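Exo-beta-1,4-mannosidase (Rhizomucor miehei, PDB 4LYP) probably hydrolyses terminal beta-1,4-linked mannose residues as a secreted fungal beta-mannosidase of glycoside hydrolase family 5. Local coordinates at residues A[60-65]-A[132-137]; A[72-77]-A[122-127]; A[97-102]-A[110-115]; A[126-131]-A[209-214]; A[164-169]-A[202-207]. All blocks are in the same frame, centred on the assembly; numbering follows the deposited sequence.

Contact 1. Residues A[60-65]-A[132-137]; sequences ANYWQG and DYLLDT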
# COMPACT_ATOMS: atom_id res chain seq x y z
N ALA A 60 -7.74 -3.87 -1.21
CA ALA A 60 -7.40 -2.79 -2.18
C ALA A 60 -6.35 -1.87 -1.56
O ALA A 60 -6.24 -1.81 -0.31
CB ALA A 60 -8.63 -1.93 -2.52
N ASN A 61 -5.66 -1.11 -2.38
CA ASN A 61 -4.86 0.03 -1.89
C ASN A 61 -5.69 1.31 -2.02
O ASN A 61 -6.35 1.56 -3.04
CB ASN A 61 -3.59 0.19 -2.72
CG ASN A 61 -2.55 -0.83 -2.32
OD1 ASN A 61 -1.77 -0.58 -1.37
ND2 ASN A 61 -2.51 -1.98 -2.99
N TYR A 62 -5.64 2.11 -0.96
CA TYR A 62 -6.38 3.39 -0.88
C TYR A 62 -5.54 4.35 -0.05
O TYR A 62 -5.96 4.88 0.99
CB TYR A 62 -7.75 3.12 -0.25
CG TYR A 62 -8.76 4.27 -0.39
CD1 TYR A 62 -9.18 4.69 -1.67
CD2 TYR A 62 -9.34 4.85 0.73
CE1 TYR A 62 -10.11 5.72 -1.83
CE2 TYR A 62 -10.30 5.83 0.57
CZ TYR A 62 -10.66 6.26 -0.69
OH TYR A 62 -11.60 7.28 -0.77
N TRP A 63 -4.32 4.60 -0.52
CA TRP A 63 -3.35 5.45 0.16
C TRP A 63 -3.79 6.90 0.22
O TRP A 63 -3.28 7.67 1.06
CB TRP A 63 -1.98 5.33 -0.53
CG TRP A 63 -2.07 5.74 -1.98
CD1 TRP A 63 -2.40 4.93 -3.08
CD2 TRP A 63 -2.03 7.08 -2.49
NE1 TRP A 63 -2.58 5.71 -4.19
CE2 TRP A 63 -2.37 7.02 -3.88
CE3 TRP A 63 -1.73 8.32 -1.89
CZ2 TRP A 63 -2.45 8.16 -4.65
CZ3 TRP A 63 -1.75 9.45 -2.69
CH2 TRP A 63 -2.16 9.39 -4.03
N GLN A 64 -4.74 7.33 -0.63
CA GLN A 64 -5.25 8.70 -0.63
C GLN A 64 -6.35 8.91 0.35
O GLN A 64 -6.89 10.00 0.48
CB GLN A 64 -5.69 9.09 -2.06
CG GLN A 64 -6.98 8.41 -2.57
CD GLN A 64 -6.83 7.05 -3.19
OE1 GLN A 64 -5.97 6.22 -2.80
NE2 GLN A 64 -7.67 6.76 -4.17
N GLY A 65 -6.70 7.84 1.15
CA GLY A 65 -7.86 7.93 2.03
C GLY A 65 -7.72 9.03 3.05
O GLY A 65 -8.68 9.76 3.36
N ASP A 132 -8.52 9.75 10.96
CA ASP A 132 -9.52 9.31 11.91
C ASP A 132 -10.81 8.95 11.17
O ASP A 132 -11.43 7.94 11.45
CB ASP A 132 -9.88 10.47 12.90
CG ASP A 132 -8.79 10.84 13.86
OD1 ASP A 132 -7.80 10.09 14.06
OD2 ASP A 132 -8.95 11.92 14.48
N TYR A 133 -11.26 9.80 10.24
CA TYR A 133 -12.48 9.54 9.50
C TYR A 133 -12.33 8.32 8.58
O TYR A 133 -13.27 7.53 8.45
CB TYR A 133 -12.92 10.75 8.65
CG TYR A 133 -13.73 11.75 9.40
CD1 TYR A 133 -15.05 11.54 9.62
CD2 TYR A 133 -13.12 12.88 9.98
CE1 TYR A 133 -15.82 12.47 10.34
CE2 TYR A 133 -13.86 13.81 10.70
CZ TYR A 133 -15.20 13.60 10.90
OH TYR A 133 -15.96 14.50 11.58
N LEU A 134 -11.16 8.16 7.96
CA LEU A 134 -10.92 6.95 7.17
C LEU A 134 -11.14 5.69 7.98
O LEU A 134 -11.89 4.80 7.59
CB LEU A 134 -9.51 7.05 6.58
CG LEU A 134 -9.05 5.75 5.84
CD1 LEU A 134 -9.93 5.47 4.64
CD2 LEU A 134 -7.62 5.96 5.42
N LEU A 135 -10.54 5.66 9.17
CA LEU A 135 -10.62 4.48 9.99
C LEU A 135 -12.02 4.27 10.55
O LEU A 135 -12.46 3.13 10.70
CB LEU A 135 -9.59 4.53 11.13
CG LEU A 135 -8.14 4.33 10.65
CD1 LEU A 135 -7.13 4.65 11.75
CD2 LEU A 135 -7.93 2.90 10.17
N ASP A 136 -12.76 5.36 10.86
CA ASP A 136 -14.09 5.23 11.33
C ASP A 136 -15.03 4.70 10.23
O ASP A 136 -15.90 3.85 10.50
CB ASP A 136 -14.64 6.56 11.88
CG ASP A 136 -16.01 6.36 12.44
OD1 ASP A 136 -16.13 5.69 13.47
OD2 ASP A 136 -16.98 6.85 11.82
N THR A 137 -14.83 5.16 8.99
CA THR A 137 -15.65 4.71 7.89
C THR A 137 -15.36 3.26 7.57
O THR A 137 -16.27 2.46 7.31
CB THR A 137 -15.47 5.61 6.66
OG1 THR A 137 -15.63 6.99 7.06
CG2 THR A 137 -16.41 5.28 5.55

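Contact 2. Residues A[72-77]-A[122-127]; sequences DCSGGD and KYNEGV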
# COMPACT_ATOMS: atom_id res chain seq x y z
N ASP A 72 -12.68 20.15 4.16
CA ASP A 72 -12.49 20.85 2.89
C ASP A 72 -11.29 21.79 2.99
O ASP A 72 -10.59 21.94 2.04
CB ASP A 72 -13.78 21.66 2.56
CG ASP A 72 -14.95 20.71 2.11
OD1 ASP A 72 -14.69 19.50 1.79
OD2 ASP A 72 -16.11 21.16 2.07
N CYS A 73 -11.13 22.48 4.13
CA CYS A 73 -10.07 23.46 4.18
C CYS A 73 -8.71 22.84 4.04
O CYS A 73 -7.81 23.52 3.59
CB CYS A 73 -10.19 24.31 5.41
SG CYS A 73 -11.60 25.43 5.14
N SER A 74 -8.56 21.55 4.39
CA SER A 74 -7.31 20.81 4.32
C SER A 74 -7.24 20.00 3.01
O SER A 74 -6.40 19.11 2.88
CB SER A 74 -7.17 19.87 5.49
OG SER A 74 -7.24 20.64 6.69
N GLY A 75 -8.12 20.30 2.04
CA GLY A 75 -8.02 19.68 0.71
C GLY A 75 -8.80 18.36 0.55
O GLY A 75 -8.64 17.70 -0.46
N GLY A 76 -9.57 17.99 1.59
CA GLY A 76 -10.31 16.71 1.49
C GLY A 76 -11.56 16.83 0.71
O GLY A 76 -12.01 17.88 0.26
N ASP A 77 -12.23 15.68 0.59
CA ASP A 77 -13.59 15.58 0.04
C ASP A 77 -14.21 14.40 0.76
O ASP A 77 -14.25 13.27 0.25
CB ASP A 77 -13.57 15.45 -1.50
CG ASP A 77 -14.93 15.45 -2.10
OD1 ASP A 77 -15.94 15.36 -1.34
OD2 ASP A 77 -14.98 15.55 -3.33
N LYS A 122 5.58 18.02 14.02
CA LYS A 122 4.53 19.09 13.89
C LYS A 122 3.53 18.58 12.86
O LYS A 122 3.92 18.25 11.74
CB LYS A 122 5.19 20.38 13.43
CG LYS A 122 6.08 20.95 14.53
CD LYS A 122 5.24 21.55 15.70
CE LYS A 122 6.03 22.44 16.65
NZ LYS A 122 5.72 23.90 16.49
N TYR A 123 2.30 18.48 13.26
CA TYR A 123 1.29 17.82 12.46
C TYR A 123 0.25 18.82 11.93
O TYR A 123 -0.09 19.83 12.59
CB TYR A 123 0.57 16.72 13.25
CG TYR A 123 1.48 15.53 13.42
CD1 TYR A 123 1.47 14.48 12.49
CD2 TYR A 123 2.39 15.43 14.51
CE1 TYR A 123 2.34 13.44 12.62
CE2 TYR A 123 3.28 14.39 14.64
CZ TYR A 123 3.25 13.37 13.69
OH TYR A 123 4.08 12.31 13.80
N ASN A 124 -0.27 18.51 10.75
CA ASN A 124 -1.44 19.21 10.21
C ASN A 124 -2.65 18.45 10.73
O ASN A 124 -2.97 17.35 10.26
CB ASN A 124 -1.37 19.18 8.67
CG ASN A 124 -2.45 19.98 8.04
OD1 ASN A 124 -3.61 19.96 8.53
ND2 ASN A 124 -2.15 20.67 6.93
N GLU A 125 -3.31 18.99 11.74
CA GLU A 125 -4.40 18.32 12.41
C GLU A 125 -5.53 18.06 11.44
O GLU A 125 -6.23 17.07 11.57
CB GLU A 125 -4.86 19.12 13.61
CG GLU A 125 -6.05 18.53 14.32
CD GLU A 125 -5.82 17.11 14.97
OE1 GLU A 125 -6.85 16.56 15.46
OE2 GLU A 125 -4.71 16.59 15.00
N GLY A 126 -5.78 18.95 10.47
CA GLY A 126 -6.84 18.70 9.48
C GLY A 126 -6.54 17.37 8.76
O GLY A 126 -7.47 16.55 8.47
N VAL A 127 -5.32 17.14 8.39
CA VAL A 127 -4.99 15.93 7.64
C VAL A 127 -5.07 14.70 8.62
O VAL A 127 -5.61 13.68 8.25
CB VAL A 127 -3.57 16.03 6.99
CG1 VAL A 127 -3.18 14.71 6.34
CG2 VAL A 127 -3.57 17.17 5.99

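Contact 3. Residues A[97-102]-A[110-115]; sequences RVMASS and YRMRPS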
# COMPACT_ATOMS: atom_id res chain seq x y z
N ARG A 97 -5.17 -1.15 2.35
CA ARG A 97 -3.80 -0.70 2.66
C ARG A 97 -3.78 0.80 2.48
O ARG A 97 -4.10 1.29 1.40
CB ARG A 97 -2.80 -1.46 1.78
CG ARG A 97 -1.37 -1.02 2.05
CD ARG A 97 -0.41 -2.04 1.47
NE ARG A 97 0.99 -1.59 1.56
CZ ARG A 97 1.72 -1.06 0.59
NH1 ARG A 97 1.16 -0.71 -0.57
NH2 ARG A 97 3.00 -0.80 0.81
N VAL A 98 -3.47 1.51 3.55
CA VAL A 98 -3.62 2.95 3.61
C VAL A 98 -2.27 3.56 4.03
O VAL A 98 -1.43 2.90 4.60
CB VAL A 98 -4.78 3.40 4.51
CG1 VAL A 98 -6.07 2.74 4.03
CG2 VAL A 98 -4.50 3.13 5.96
N MET A 99 -2.15 4.84 3.77
CA MET A 99 -0.94 5.56 4.15
C MET A 99 -1.20 6.41 5.40
O MET A 99 -2.02 7.25 5.44
CB MET A 99 -0.47 6.41 2.96
CG MET A 99 0.88 7.11 3.15
SD MET A 99 2.31 6.10 3.74
CE MET A 99 3.27 6.79 2.44
N ALA A 100 -0.43 6.10 6.43
CA ALA A 100 -0.53 6.74 7.74
C ALA A 100 0.72 7.60 8.01
O ALA A 100 1.23 7.66 9.15
CB ALA A 100 -0.75 5.75 8.83
N SER A 101 1.21 8.24 6.95
CA SER A 101 2.33 9.15 7.05
C SER A 101 2.28 10.03 5.79
O SER A 101 1.75 9.61 4.77
CB SER A 101 3.67 8.40 7.09
OG SER A 101 4.01 7.82 5.85
N SER A 102 2.87 11.22 5.93
CA SER A 102 3.28 12.03 4.76
C SER A 102 4.04 13.21 5.32
O SER A 102 3.59 13.86 6.24
CB SER A 102 2.14 12.44 3.86
OG SER A 102 1.20 13.16 4.53
N TYR A 110 5.92 16.42 -6.53
CA TYR A 110 5.84 14.96 -6.59
C TYR A 110 5.28 14.34 -5.32
O TYR A 110 5.45 13.11 -5.14
CB TYR A 110 7.18 14.30 -6.97
CG TYR A 110 7.89 14.97 -8.12
CD1 TYR A 110 7.26 15.17 -9.35
CD2 TYR A 110 9.14 15.50 -7.91
CE1 TYR A 110 7.90 15.88 -10.38
CE2 TYR A 110 9.84 16.19 -8.92
CZ TYR A 110 9.21 16.40 -10.11
OH TYR A 110 9.83 17.11 -11.11
N ARG A 111 4.61 15.07 -4.43
CA ARG A 111 4.17 14.48 -3.18
C ARG A 111 2.79 14.97 -2.75
O ARG A 111 2.27 16.05 -3.13
CB ARG A 111 5.15 14.67 -2.00
CG ARG A 111 5.35 16.16 -1.58
CD ARG A 111 6.23 16.28 -0.36
NE ARG A 111 7.59 15.92 -0.67
CZ ARG A 111 8.63 16.10 0.19
NH1 ARG A 111 9.85 15.88 -0.22
NH2 ARG A 111 8.34 16.44 1.45
N MET A 112 2.17 14.19 -1.86
CA MET A 112 0.89 14.51 -1.28
C MET A 112 0.93 15.84 -0.59
O MET A 112 1.84 16.14 0.19
CB MET A 112 0.59 13.45 -0.22
CG MET A 112 0.40 12.04 -0.85
SD MET A 112 0.79 10.64 0.28
CE MET A 112 -0.50 10.72 1.52
N ARG A 113 -0.09 16.66 -0.82
CA ARG A 113 -0.19 17.97 -0.22
C ARG A 113 -1.66 18.22 0.17
O ARG A 113 -2.56 17.92 -0.62
CB ARG A 113 0.25 19.08 -1.24
CG ARG A 113 0.41 20.46 -0.60
CD ARG A 113 0.69 21.55 -1.60
NE ARG A 113 1.95 21.38 -2.28
CZ ARG A 113 2.24 21.29 -3.57
NH1 ARG A 113 1.25 21.28 -4.45
NH2 ARG A 113 3.54 21.24 -3.98
N PRO A 114 -1.93 18.82 1.32
CA PRO A 114 -0.94 19.14 2.35
C PRO A 114 -0.44 17.85 3.06
O PRO A 114 -1.21 16.85 3.16
CB PRO A 114 -1.72 20.07 3.32
CG PRO A 114 -3.17 19.59 3.18
CD PRO A 114 -3.32 19.11 1.76
N SER A 115 0.79 17.90 3.55
CA SER A 115 1.37 16.79 4.27
C SER A 115 0.74 16.64 5.68
O SER A 115 0.29 17.61 6.31
CB SER A 115 2.86 16.99 4.39
OG SER A 115 3.22 18.20 5.08
O HOH W 1 -0.71 14.09 2.98

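Contact 4. Residues A[126-131]-A[209-214]; sequences GVFVGL and IYTVQN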
# COMPACT_ATOMS: atom_id res chain seq x y z
N GLY A 126 -5.78 18.95 10.47
CA GLY A 126 -6.84 18.70 9.48
C GLY A 126 -6.54 17.37 8.76
O GLY A 126 -7.47 16.55 8.47
N VAL A 127 -5.32 17.14 8.39
CA VAL A 127 -4.99 15.93 7.64
C VAL A 127 -5.07 14.70 8.62
O VAL A 127 -5.61 13.68 8.25
CB VAL A 127 -3.57 16.03 6.99
CG1 VAL A 127 -3.18 14.71 6.34
CG2 VAL A 127 -3.57 17.17 5.99
N PHE A 128 -4.60 14.84 9.84
CA PHE A 128 -4.72 13.76 10.80
C PHE A 128 -6.14 13.35 11.04
O PHE A 128 -6.47 12.16 11.14
CB PHE A 128 -3.98 14.15 12.09
CG PHE A 128 -3.21 13.04 12.76
CD1 PHE A 128 -3.63 11.70 12.78
CD2 PHE A 128 -1.94 13.37 13.36
CE1 PHE A 128 -2.84 10.72 13.40
CE2 PHE A 128 -1.22 12.40 14.06
CZ PHE A 128 -1.62 11.09 14.04
N VAL A 129 -7.03 14.35 11.14
CA VAL A 129 -8.46 14.03 11.31
C VAL A 129 -8.97 13.23 10.11
O VAL A 129 -9.89 12.41 10.26
CB VAL A 129 -9.22 15.35 11.62
CG1 VAL A 129 -10.74 15.14 11.43
CG2 VAL A 129 -8.93 15.86 12.99
N GLY A 130 -8.43 13.47 8.91
CA GLY A 130 -8.84 12.65 7.77
C GLY A 130 -8.55 11.18 8.01
O GLY A 130 -9.32 10.32 7.58
N LEU A 131 -7.40 10.88 8.62
CA LEU A 131 -7.09 9.47 8.94
C LEU A 131 -8.08 8.93 9.99
O LEU A 131 -8.55 7.77 9.87
CB LEU A 131 -5.62 9.37 9.44
CG LEU A 131 -5.08 7.96 9.71
CD1 LEU A 131 -5.21 7.03 8.50
CD2 LEU A 131 -3.65 8.09 10.13
N ILE A 209 5.94 7.13 14.47
CA ILE A 209 5.27 5.90 14.76
C ILE A 209 4.56 5.96 16.09
O ILE A 209 3.36 5.58 16.20
CB ILE A 209 6.27 4.70 14.73
CG1 ILE A 209 6.86 4.55 13.33
CG2 ILE A 209 5.62 3.45 15.24
CD1 ILE A 209 8.01 3.55 13.29
N TYR A 210 5.21 6.52 17.12
CA TYR A 210 4.58 6.64 18.43
C TYR A 210 3.34 7.50 18.32
O TYR A 210 2.30 7.17 18.92
CB TYR A 210 5.61 7.30 19.40
CG TYR A 210 5.00 7.53 20.78
CD1 TYR A 210 4.25 8.68 21.06
CD2 TYR A 210 5.09 6.56 21.77
CE1 TYR A 210 3.65 8.85 22.31
CE2 TYR A 210 4.50 6.72 23.01
CZ TYR A 210 3.75 7.83 23.23
OH TYR A 210 3.20 7.95 24.50
N THR A 211 3.44 8.60 17.56
CA THR A 211 2.32 9.55 17.50
C THR A 211 1.12 8.86 16.82
O THR A 211 -0.01 9.01 17.30
CB THR A 211 2.74 10.77 16.71
OG1 THR A 211 3.79 11.44 17.40
CG2 THR A 211 1.56 11.74 16.58
N VAL A 212 1.33 8.09 15.76
CA VAL A 212 0.20 7.40 15.12
C VAL A 212 -0.33 6.30 15.98
O VAL A 212 -1.57 6.16 16.16
CB VAL A 212 0.57 6.91 13.71
CG1 VAL A 212 -0.61 6.27 13.04
CG2 VAL A 212 1.10 8.06 12.85
N GLN A 213 0.52 5.48 16.59
CA GLN A 213 0.02 4.37 17.40
C GLN A 213 -0.78 4.86 18.60
O GLN A 213 -1.69 4.18 19.08
CB GLN A 213 1.16 3.47 17.85
CG GLN A 213 1.79 2.69 16.70
CD GLN A 213 2.84 1.69 17.19
OE1 GLN A 213 3.64 1.97 18.07
NE2 GLN A 213 2.79 0.50 16.65
N ASN A 214 -0.43 6.07 19.13
CA ASN A 214 -1.14 6.63 20.30
C ASN A 214 -2.20 7.64 19.95
O ASN A 214 -2.78 8.27 20.83
CB ASN A 214 -0.08 7.19 21.24
CG ASN A 214 0.64 6.05 21.90
OD1 ASN A 214 0.15 5.48 22.90
ND2 ASN A 214 1.75 5.62 21.32

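Contact 5. Residues A[164-169]-A[202-207]; sequences AWITGN and NKLFKD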
# COMPACT_ATOMS: atom_id res chain seq x y z
N ALA A 164 16.76 14.57 4.13
CA ALA A 164 16.90 16.01 3.94
C ALA A 164 16.78 16.75 5.25
O ALA A 164 17.50 17.77 5.48
CB ALA A 164 15.81 16.48 2.96
N TRP A 165 15.83 16.39 6.10
CA TRP A 165 15.74 17.02 7.42
C TRP A 165 17.00 16.87 8.22
O TRP A 165 17.46 17.84 8.83
CB TRP A 165 14.56 16.49 8.16
CG TRP A 165 13.21 17.06 7.75
CD1 TRP A 165 12.94 18.32 7.33
CD2 TRP A 165 11.94 16.38 7.83
NE1 TRP A 165 11.58 18.49 7.11
CE2 TRP A 165 10.93 17.32 7.42
CE3 TRP A 165 11.54 15.10 8.23
CZ2 TRP A 165 9.58 17.00 7.44
CZ3 TRP A 165 10.18 14.82 8.27
CH2 TRP A 165 9.20 15.77 7.86
N ILE A 166 17.61 15.69 8.23
CA ILE A 166 18.79 15.50 9.05
C ILE A 166 20.00 16.21 8.50
O ILE A 166 20.77 16.81 9.26
CB ILE A 166 19.06 13.95 9.20
CG1 ILE A 166 17.90 13.24 9.91
CG2 ILE A 166 20.42 13.75 9.96
CD1 ILE A 166 17.50 13.87 11.23
N THR A 167 20.15 16.21 7.17
CA THR A 167 21.36 16.82 6.55
C THR A 167 21.22 18.30 6.43
O THR A 167 22.19 18.98 6.22
CB THR A 167 21.69 16.15 5.20
OG1 THR A 167 20.61 16.43 4.31
CG2 THR A 167 21.93 14.70 5.27
N GLY A 168 19.98 18.81 6.58
CA GLY A 168 19.69 20.21 6.43
C GLY A 168 19.68 20.68 5.01
O GLY A 168 19.73 21.87 4.80
N ASN A 169 19.68 19.77 4.02
CA ASN A 169 19.65 20.11 2.59
C ASN A 169 18.33 19.64 2.00
O ASN A 169 18.13 18.46 1.85
CB ASN A 169 20.82 19.42 1.95
N ASN A 202 16.04 7.74 12.14
CA ASN A 202 15.18 6.75 12.80
C ASN A 202 14.58 7.24 14.06
O ASN A 202 13.47 6.82 14.44
CB ASN A 202 15.88 5.42 12.87
CG ASN A 202 15.75 4.75 11.50
OD1 ASN A 202 14.79 4.00 11.27
ND2 ASN A 202 16.87 4.84 10.67
N LYS A 203 15.23 8.19 14.76
CA LYS A 203 14.64 8.85 15.93
C LYS A 203 13.36 9.61 15.52
O LYS A 203 12.31 9.45 16.13
CB LYS A 203 15.65 9.83 16.52
CG LYS A 203 15.09 10.65 17.69
CD LYS A 203 14.54 12.05 17.37
CE LYS A 203 14.08 12.81 18.63
NZ LYS A 203 14.93 12.43 19.79
N LEU A 204 13.47 10.42 14.44
CA LEU A 204 12.32 11.17 13.97
C LEU A 204 11.20 10.24 13.50
O LEU A 204 10.03 10.50 13.72
CB LEU A 204 12.70 12.07 12.80
CG LEU A 204 13.78 13.14 13.11
CD1 LEU A 204 13.89 13.99 11.85
CD2 LEU A 204 13.42 13.98 14.32
N PHE A 205 11.58 9.13 12.85
CA PHE A 205 10.60 8.17 12.34
C PHE A 205 9.91 7.49 13.50
O PHE A 205 8.65 7.37 13.46
CB PHE A 205 11.37 7.20 11.47
CG PHE A 205 10.57 6.05 10.84
CD1 PHE A 205 9.32 6.26 10.25
CD2 PHE A 205 11.14 4.78 10.78
CE1 PHE A 205 8.65 5.24 9.61
CE2 PHE A 205 10.48 3.74 10.16
CZ PHE A 205 9.24 3.97 9.55
N LYS A 206 10.64 7.06 14.54
CA LYS A 206 10.02 6.49 15.74
C LYS A 206 9.07 7.49 16.39
O LYS A 206 8.04 7.06 16.94
CB LYS A 206 11.11 5.99 16.70
CG LYS A 206 11.81 4.73 16.19
CD LYS A 206 12.98 4.38 17.14
CE LYS A 206 13.69 3.13 16.69
NZ LYS A 206 14.83 2.89 17.62
N ASP A 207 9.43 8.76 16.42
CA ASP A 207 8.53 9.73 16.97
C ASP A 207 7.20 9.75 16.21
O ASP A 207 6.12 9.87 16.81
CB ASP A 207 9.13 11.16 16.91
CG ASP A 207 10.31 11.35 17.83
OD1 ASP A 207 10.51 10.57 18.78
OD2 ASP A 207 11.04 12.35 17.64

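Contact 1. Residues A[60-65]-A[132-137]
In the TIM barrel of this enzyme, the turn that follows strand 53-61 meets helix 125-140 on the outside of the barrel wall, and Leu-134 carries the whole helix side of the meeting by dividing its two methyls between Tyr-62 and Gly-65. Leu-134 CD1 lies 4.0 Å from Tyr-62 CD2, with CE2 of that ring almost as near, so the methyl comes in at the ring edge, close to its plane. The other branch, Leu-134 CD2, settles on bare backbone, 3.9 Å from Gly-65 C; with no side chain on the glycine, a methyl can rest directly against the main chain. Leu-134 is directed to this fork by its CG lying anti to the backbone N (chi1 173°). The Tyr-62 and Leu-134 side chains run antiparallel, flank beside flank.

Tyr-62 and Gly-65 are the ends of a type I beta turn, closed by Gly-65 N to Tyr-62 O at 3.1 Å, and Gly-65 N also lies over the rim of one Tyr-62 ring face. The phenol OH is bonded to Glu-84 of helix 78-90, whose Met-81, Ile-85 and Met-88 also touch Tyr-62. A tyrosine at the strand-to-helix turn, packed between helix 78-90 and helix 125-140 and meeting both through apolar contacts, is a local example of the layered packing of a (beta/alpha)8 barrel.

Contact 2. Residues A[72-77]-A[122-127]
Ser-74 and Gly-126 meet at a single close point: the hydroxyl oxygen Ser-74 OG stands 3.4 Å from Gly-126 CA, and Ser-74 CB follows at a looser distance. Because the helix presents a glycine here, the serine can approach the main chain itself instead of another side chain. Its OG lies beside its own backbone N and anti to its carbonyl carbon (chi1 -58°), a setting that carries the oxygen toward the first turn of helix 125-140. Asn-124 OD1 is a more distant neighbour, 4.1 Å from Ser-74 OG. The hydroxyl has its main polar partner elsewhere, in the carboxylate of Asp-71, earlier in the same loop.

Asn-124 is the N-cap of helix 125-140, and its carboxamide oxygen turns back over the first turn to take up an amide that otherwise has a weak bond to Asn-124 O. Val-127 N reaches Asn-124 OD1 at 3.3 Å with an N-H...O angle of 152°, the N-H coming from above the plane of the carboxamide. The torsion that allows this sets CG anti to the backbone N (chi1 -174°).

One shell further out, the loop 72-77 is bent by the bond Gly-75 N to Asp-72 O at 3.0 Å, and Gly-75 itself adopts a positive phi. The same loop runs on to Asp-77, the N-cap of helix 78-90, which caps Arg-80 N weakly. On the other segment, Pro-114 packs against both Asn-124 and Val-127, while Glu-125 forms a salt bridge with Arg-215.

Contact 3. Residues A[97-102]-A[110-115]
Met-112 points its thioether end at the chain leaving strand 95-99, and its terminal methyl CE does all of its touching. Met-112 CE lies 3.9 Å from Ser-102 CB and 4.1 Å from Ser-101 O. A bend at the last torsion (chi3 68°) after an extended middle turns CE into this position. Met-99, running obliquely across Met-112, presents its CG 4.2 Å from Met-112 CE; since Met-99 was modelled in two conformers, this last approach is less certain.

The two serines pack with oxygens of Ser-102 against carbons of Ser-115. Ser-102 OG sits 3.6 Å from Ser-115 CA, and Ser-115 CB approaches Ser-102 O at 3.7 Å. Both hydroxyls find their polar partners elsewhere: Ser-115 OG bonds Asp-106, and Ser-102 OG bonds Met-116 N. Ser-102 OG is also 2.6 Å from a bound water that donates to Pro-114 O at 2.8 Å, so this water ties the two segments together next to the cis peptide bond preceding the proline.

Residues 110-115 belong to the beta-to-alpha loop between strand 95-99 and helix 125-140, at the C-terminal end of the barrel strands, the side where TIM barrels carry their active site. Helix 65-69 lies against it, with Met-66 on Ser-102 and Asn-67 on Met-112 and Pro-114, whereas helix 125-140 meets Pro-114 through Val-127 and strand 144-148 flanks strand 95-99.

Contact 4. Residues A[126-131]-A[209-214]
This is apolar helix-to-helix packing on the outer layer of the barrel, where Phe-128 of helix 125-140 reaches across to Thr-211 and Val-212 near the end of helix 197-213. The backbones stay well apart, the CA atoms of Phe-128 and Val-212 being 9.1 Å from one another, and the aromatic ring spans the gap. Its far edge does the work: Phe-128 CE2 lies 3.8 Å from Thr-211 CG2, which arrives near the ring plane, and Phe-128 CZ is 4.2 Å from Val-212 CG2, which comes in at a slant. The first torsion of Phe-128 (chi1 -141°) departs markedly from a staggered value, consistent with a ring held by its surroundings: Tyr-123 packs on it with planes at about 45°, and Arg-215 makes a cation-pi contact.

Thr-211 serves both kinds of partner. With OG1 beside the backbone N (chi1 -64°), the methyl CG2 stands anti to that N and faces the phenylalanine, while OG1 bonds back to Asp-207 O one turn earlier. Just past the helix end, Asn-214 ND2 donates to Tyr-210 O at 2.9 Å (N-H...O 164°) and also stands over the centre of the Tyr-210 ring.

Val-212 additionally touches Trp-233 on strand 230-234. Two neighbouring helices of the outer ring, packed on each other outside the strands, belong to the alpha layer of a (beta/alpha)8 barrel.

Contact 5. Residues A[164-169]-A[202-207]
Leu-204 on helix 197-213 faces Ile-166 and Trp-165 on helix 158-167, and it supplies every side-chain atom that its segment brings to the contact. From Leu-204 CB, which is still 5.4 Å from Ile-166 CD1, the chain continues to CG, placed beside the backbone N and anti to the carbonyl carbon (chi1 -61°). At CG the distance has fallen: Leu-204 CG is 4.2 Å from Ile-166 CD1. There the side chain forks. The branch Leu-204 CD1 makes the closest meeting, 3.7 Å from Ile-166 CD1, methyl against methyl, and the same carbon lies 4.5 Å from Trp-165 CE3, a loose approach to the indole at a slant. Leu-204 CD2 diverges and stays 5.1 Å from Ile-166 CD1, beyond contact distance.

From helix 158-167, Ile-166 extends CG1 and CD1 toward the leucine while CG2 lies anti to its backbone N. The two side chains bury a modest apolar patch near the surface. Trp-165 is anchored independently by an edge-to-face stack with Tyr-162 of its own helix and by contacts with Glu-103, Met-117 and Pro-120. Helix 158-167 ends directly after this patch, where Gly-168 takes a positive phi.

Ile-166 also rests on Lys-200 and Ala-201, one turn earlier along helix 197-213. That helix turns its other faces elsewhere: Phe-205 stacks edge-to-face on Phe-191 of helix 181-193, and Asn-202 and Lys-206 pack on helix 244-257, with Asn-202 bonded to Trp-246. Helix 158-167, from the long connection following strand 144-148, thus flanks the barrel's outer helix layer.

Helix 125-140 runs through three of the five contacts: its start serves contact 2, its next turns contact 4, and the turns after that contact 1, with centres 11 to 14 Å apart. Contact 3 joins this group through the sheet, because Tyr-62 N lies 2.9 Å from Arg-97 O where strands 53-61 and 95-99 run side by side, and Pro-114 packs on Ser-74 and Val-127. Contact 5 lies farther out, its centre about 26 Å from that of contact 1, linked to contact 4 along helix 197-213. In contact 3, the Met-99 side chain is about 12 Å from a bound guanidine; of the two guanidine sites, one is lined by Trp-153, Glu-238, Trp-293, Asn-296 and Glu-416.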